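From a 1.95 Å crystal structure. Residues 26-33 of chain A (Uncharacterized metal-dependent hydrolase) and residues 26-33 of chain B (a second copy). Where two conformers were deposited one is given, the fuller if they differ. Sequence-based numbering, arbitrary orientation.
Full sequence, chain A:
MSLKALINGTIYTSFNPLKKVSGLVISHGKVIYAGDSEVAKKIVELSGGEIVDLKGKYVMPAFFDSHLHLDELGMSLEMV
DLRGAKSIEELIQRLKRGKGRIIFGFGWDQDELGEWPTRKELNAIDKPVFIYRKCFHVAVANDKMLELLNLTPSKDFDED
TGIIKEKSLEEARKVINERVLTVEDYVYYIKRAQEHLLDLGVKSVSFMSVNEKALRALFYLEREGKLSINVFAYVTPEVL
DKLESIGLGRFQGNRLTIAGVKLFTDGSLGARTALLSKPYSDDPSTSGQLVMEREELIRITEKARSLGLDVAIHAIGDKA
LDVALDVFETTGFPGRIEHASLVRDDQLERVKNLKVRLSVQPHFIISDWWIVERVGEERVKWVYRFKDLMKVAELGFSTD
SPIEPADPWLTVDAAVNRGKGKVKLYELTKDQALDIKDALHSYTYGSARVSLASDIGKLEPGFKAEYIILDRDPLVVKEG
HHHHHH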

ATOM      1  N   ILE A  26     -13.684 -20.190  -8.339  1.00 37.63           N
ATOM      2  CA  ILE A  26     -12.875 -19.002  -8.111  1.00 45.40           C
ATOM      3  C   ILE A  26     -13.746 -17.749  -8.102  1.00 47.06           C
ATOM      4  O   ILE A  26     -14.538 -17.516  -9.021  1.00 47.20           O
ATOM      5  CB  ILE A  26     -11.758 -18.853  -9.179  1.00 43.20           C
ATOM      6  CG1 ILE A  26     -10.837 -20.078  -9.170  1.00 45.54           C
ATOM      7  CG2 ILE A  26     -10.944 -17.567  -8.960  1.00 39.25           C
ATOM      8  CD1 ILE A  26     -10.164 -20.323 -10.498  1.00 47.27           C
ATOM      9  N   SER A  27     -13.588 -16.954  -7.050  1.00 41.37           N
ATOM     10  CA  SER A  27     -14.251 -15.666  -6.941  1.00 48.73           C
ATOM     11  C   SER A  27     -13.225 -14.574  -6.670  1.00 44.57           C
ATOM     12  O   SER A  27     -12.526 -14.641  -5.655  1.00 46.15           O
ATOM     13  CB  SER A  27     -15.265 -15.706  -5.799  1.00 52.11           C
ATOM     14  OG  SER A  27     -15.847 -14.431  -5.618  1.00 58.74           O
ATOM     15  N   HIS A  28     -13.165 -13.587  -7.575  1.00 45.74           N
ATOM     16  CA  HIS A  28     -12.264 -12.430  -7.458  0.50 48.74           C
ATOM     17  C   HIS A  28     -10.815 -12.812  -7.119  1.00 50.54           C
ATOM     18  O   HIS A  28     -10.221 -12.277  -6.171  1.00 47.40           O
ATOM     19  CB  HIS A  28     -12.817 -11.401  -6.455  0.50 49.76           C
ATOM     20  CG  HIS A  28     -14.061 -10.705  -6.924  0.50 56.58           C
ATOM     21  ND1 HIS A  28     -15.307 -10.968  -6.396  0.50 51.30           N
ATOM     22  CD2 HIS A  28     -14.247  -9.757  -7.874  0.50 53.90           C
ATOM     23  CE1 HIS A  28     -16.207 -10.211  -7.000  0.50 54.76           C
ATOM     24  NE2 HIS A  28     -15.590  -9.469  -7.902  0.50 44.67           N
ATOM     25  N   GLY A  29     -10.261 -13.752  -7.884  1.00 46.00           N
ATOM     26  CA  GLY A  29      -8.878 -14.175  -7.712  1.00 41.52           C
ATOM     27  C   GLY A  29      -8.613 -15.078  -6.525  1.00 41.67           C
ATOM     28  O   GLY A  29      -7.459 -15.343  -6.211  1.00 46.47           O
ATOM     29  N   LYS A  30      -9.667 -15.550  -5.859  1.00 36.79           N
ATOM     30  CA  LYS A  30      -9.507 -16.480  -4.732  1.00 39.10           C
ATOM     31  C   LYS A  30     -10.329 -17.755  -4.893  1.00 40.73           C
ATOM     32  O   LYS A  30     -11.441 -17.709  -5.401  1.00 42.60           O
ATOM     33  CB  LYS A  30      -9.851 -15.796  -3.404  1.00 46.23           C
ATOM     34  CG  LYS A  30      -8.787 -14.808  -2.923  1.00 51.11           C
ATOM     35  CD  LYS A  30      -8.832 -14.639  -1.414  1.00 68.15           C
ATOM     36  CE  LYS A  30      -7.618 -13.869  -0.905  1.00 66.12           C
ATOM     37  NZ  LYS A  30      -7.523 -13.926   0.579  1.00 76.24           N
ATOM     38  N   VAL A  31      -9.765 -18.882  -4.462  1.00 35.96           N
ATOM     39  CA  VAL A  31     -10.467 -20.167  -4.442  1.00 39.52           C
ATOM     40  C   VAL A  31     -11.522 -20.147  -3.333  1.00 42.61           C
ATOM     41  O   VAL A  31     -11.224 -19.793  -2.190  1.00 44.09           O
ATOM     42  CB  VAL A  31      -9.482 -21.348  -4.219  1.00 38.68           C
ATOM     43  CG1 VAL A  31     -10.231 -22.665  -4.023  1.00 35.24           C
ATOM     44  CG2 VAL A  31      -8.472 -21.450  -5.389  1.00 33.92           C
ATOM     45  N   ILE A  32     -12.760 -20.499  -3.665  1.00 39.00           N
ATOM     46  CA  ILE A  32     -13.817 -20.553  -2.637  1.00 39.20           C
ATOM     47  C   ILE A  32     -14.416 -21.943  -2.424  1.00 44.55           C
ATOM     48  O   ILE A  32     -15.026 -22.223  -1.384  1.00 42.75           O
ATOM     49  CB  ILE A  32     -14.907 -19.487  -2.867  1.00 47.14           C
ATOM     50  CG1 ILE A  32     -15.560 -19.643  -4.238  1.00 49.03           C
ATOM     51  CG2 ILE A  32     -14.307 -18.098  -2.739  1.00 39.33           C
ATOM     52  CD1 ILE A  32     -16.920 -18.980  -4.334  1.00 59.40           C
ATOM     53  N   TYR A  33     -14.224 -22.811  -3.414  1.00 37.85           N
ATOM     54  CA  TYR A  33     -14.554 -24.219  -3.302  1.00 42.76           C
ATOM     55  C   TYR A  33     -13.502 -25.050  -4.042  1.00 38.27           C
ATOM     56  O   TYR A  33     -13.085 -24.696  -5.141  1.00 35.96           O
ATOM     57  CB  TYR A  33     -15.966 -24.505  -3.847  1.00 44.17           C
ATOM     58  CG  TYR A  33     -16.333 -25.977  -3.844  1.00 45.19           C
ATOM     59  CD1 TYR A  33     -16.731 -26.614  -2.668  1.00 50.49           C
ATOM     60  CD2 TYR A  33     -16.270 -26.733  -5.016  1.00 50.82           C
ATOM     61  CE1 TYR A  33     -17.053 -27.967  -2.658  1.00 54.15           C
ATOM     62  CE2 TYR A  33     -16.592 -28.082  -5.019  1.00 53.94           C
ATOM     63  CZ  TYR A  33     -16.978 -28.694  -3.839  1.00 52.32           C
ATOM     64  OH  TYR A  33     -17.295 -30.033  -3.844  1.00 54.42           O
TER
ATOM     65  N   ILE B  26     -21.845 -13.675   0.461  1.00 37.63           N
ATOM     66  CA  ILE B  26     -20.619 -12.923   0.684  1.00 45.40           C
ATOM     67  C   ILE B  26     -19.416 -13.859   0.749  1.00 47.06           C
ATOM     68  O   ILE B  26     -19.414 -14.846   1.493  1.00 47.20           O
ATOM     69  CB  ILE B  26     -20.692 -12.077   1.984  1.00 43.20           C
ATOM     70  CG1 ILE B  26     -21.863 -11.090   1.919  1.00 45.54           C
ATOM     71  CG2 ILE B  26     -19.372 -11.330   2.238  1.00 39.25           C
ATOM     72  CD1 ILE B  26     -22.388 -10.704   3.280  1.00 47.27           C
ATOM     73  N   SER B  27     -18.400 -13.536  -0.042  1.00 41.37           N
ATOM     74  CA  SER B  27     -17.136 -14.251  -0.018  1.00 48.73           C
ATOM     75  C   SER B  27     -15.988 -13.272   0.193  1.00 44.57           C
ATOM     76  O   SER B  27     -15.809 -12.366  -0.627  1.00 46.15           O
ATOM     77  CB  SER B  27     -16.937 -14.988  -1.341  1.00 52.11           C
ATOM     78  OG  SER B  27     -15.667 -15.607  -1.369  1.00 58.74           O
ATOM     79  N   HIS B  28     -15.231 -13.479   1.279  1.00 45.74           N
ATOM     80  CA  HIS B  28     -14.059 -12.660   1.621  0.50 48.74           C
ATOM     81  C   HIS B  28     -14.323 -11.148   1.545  1.00 50.54           C
ATOM     82  O   HIS B  28     -13.573 -10.403   0.895  1.00 47.40           O
ATOM     83  CB  HIS B  28     -12.841 -13.056   0.765  0.50 49.76           C
ATOM     84  CG  HIS B  28     -12.296 -14.418   1.080  0.50 56.58           C
ATOM     85  ND1 HIS B  28     -12.460 -15.498   0.240  0.50 51.30           N
ATOM     86  CD2 HIS B  28     -11.593 -14.873   2.145  0.50 53.90           C
ATOM     87  CE1 HIS B  28     -11.878 -16.560   0.772  0.50 54.76           C
ATOM     88  NE2 HIS B  28     -11.347 -16.207   1.930  0.50 44.67           N
ATOM     89  N   GLY B  29     -15.398 -10.707   2.195  1.00 46.00           N
ATOM     90  CA  GLY B  29     -15.742  -9.292   2.253  1.00 41.52           C
ATOM     91  C   GLY B  29     -16.347  -8.713   0.991  1.00 41.67           C
ATOM     92  O   GLY B  29     -16.508  -7.503   0.897  1.00 46.47           O
ATOM     93  N   LYS B  30     -16.678  -9.562   0.018  1.00 36.79           N
ATOM     94  CA  LYS B  30     -17.325  -9.096  -1.218  1.00 39.10           C
ATOM     95  C   LYS B  30     -18.621  -9.839  -1.526  1.00 40.73           C
ATOM     96  O   LYS B  30     -18.715 -11.035  -1.285  1.00 42.60           O
ATOM     97  CB  LYS B  30     -16.366  -9.193  -2.409  1.00 46.23           C
ATOM     98  CG  LYS B  30     -15.272  -8.124  -2.411  1.00 51.11           C
ATOM     99  CD  LYS B  30     -14.766  -7.854  -3.818  1.00 68.15           C
ATOM    100  CE  LYS B  30     -13.875  -6.617  -3.860  1.00 66.12           C
ATOM    101  NZ  LYS B  30     -13.592  -6.201  -5.261  1.00 76.24           N
ATOM    102  N   VAL B  31     -19.609  -9.115  -2.051  1.00 35.96           N
ATOM    103  CA  VAL B  31     -20.870  -9.703  -2.506  1.00 39.52           C
ATOM    104  C   VAL B  31     -20.622 -10.492  -3.794  1.00 42.61           C
ATOM    105  O   VAL B  31     -20.012  -9.981  -4.736  1.00 44.09           O
ATOM    106  CB  VAL B  31     -21.948  -8.611  -2.750  1.00 38.68           C
ATOM    107  CG1 VAL B  31     -23.203  -9.203  -3.390  1.00 35.24           C
ATOM    108  CG2 VAL B  31     -22.292  -7.872  -1.432  1.00 33.92           C
ATOM    109  N   ILE B  32     -21.067 -11.744  -3.835  1.00 39.00           N
ATOM    110  CA  ILE B  32     -20.910 -12.548  -5.063  1.00 39.20           C
ATOM    111  C   ILE B  32     -22.228 -12.985  -5.701  1.00 44.55           C
ATOM    112  O   ILE B  32     -22.278 -13.334  -6.887  1.00 42.75           O
ATOM    113  CB  ILE B  32     -19.947 -13.736  -4.861  1.00 47.14           C
ATOM    114  CG1 ILE B  32     -20.424 -14.656  -3.741  1.00 49.03           C
ATOM    115  CG2 ILE B  32     -18.553 -13.223  -4.547  1.00 39.33           C
ATOM    116  CD1 ILE B  32     -19.829 -16.048  -3.814  1.00 59.40           C
ATOM    117  N   TYR B  33     -23.293 -12.949  -4.905  1.00 37.85           N
ATOM    118  CA  TYR B  33     -24.646 -13.145  -5.389  1.00 42.76           C
ATOM    119  C   TYR B  33     -25.601 -12.221  -4.628  1.00 38.27           C
ATOM    120  O   TYR B  33     -25.495 -12.078  -3.414  1.00 35.96           O
ATOM    121  CB  TYR B  33     -25.079 -14.617  -5.253  1.00 44.17           C
ATOM    122  CG  TYR B  33     -26.519 -14.868  -5.657  1.00 45.19           C
ATOM    123  CD1 TYR B  33     -26.882 -14.956  -7.002  1.00 50.49           C
ATOM    124  CD2 TYR B  33     -27.519 -15.006  -4.693  1.00 50.82           C
ATOM    125  CE1 TYR B  33     -28.204 -15.170  -7.376  1.00 54.15           C
ATOM    126  CE2 TYR B  33     -28.840 -15.223  -5.055  1.00 53.94           C
ATOM    127  CZ  TYR B  33     -29.177 -15.301  -6.395  1.00 52.32           C
ATOM    128  OH  TYR B  33     -30.490 -15.513  -6.751  1.00 54.42           O
TER

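Two copies of the same β-hairpin pack side chain to side chain across an exact two-fold axis, in a contact built from van der Waals and CH-π interactions with no hydrogen bond between the stretches. Each hairpin reverses through a type I' turn, from Ser A27 to Lys A30 in chain A and from Ser B27 to Lys B30 in chain B. In chain A the turn is closed by paired backbone hydrogen bonds, Ser A27 N to Lys A30 O at 2.8 Å and Lys A30 N to Ser A27 O at 3.0 Å, and chain B repeats them. His A28 and Gly A29 both adopt the positive phi values this turn requires; the glycine, exposed at the tip, takes no part in the contact.

The backbones remain well apart, with the CA atoms of Ser A27 and Ile B32 7.6 Å from each other, and the contact is made mainly by side chains. Ser A27, His A28, Lys A30 and Ile A32, like their chain B counterparts, all direct their CA-to-CB bonds toward the partner, whereas that of Val A31 points away. The most distinctive interaction involves Lys B30, whose CD lies 4.2 Å from the centroid of the His A28 ring and only 12° off the ring normal. The lysine thus presents its aliphatic portion to the aromatic face, while its NZ is hydrogen-bonded elsewhere in the structure. Ile B32 CG2 approaches the edge of the same ring, 4.4 Å from His A28 ND1. This methyl also packs tightly against the serine, with Ile B32 CG2 3.2 Å from Ser A27 OG.

Symmetry generates each of these contacts twice. Equivalent residues also meet one another: Ile A32 CD1 and Ile B32 CD1 form an apolar contact at 4.2 Å, whereas Ser A27 OG and Ser B27 OG, 4.4 Å apart, are too distant to hydrogen-bond. Together the stretches bury 347 Å², both sides summed.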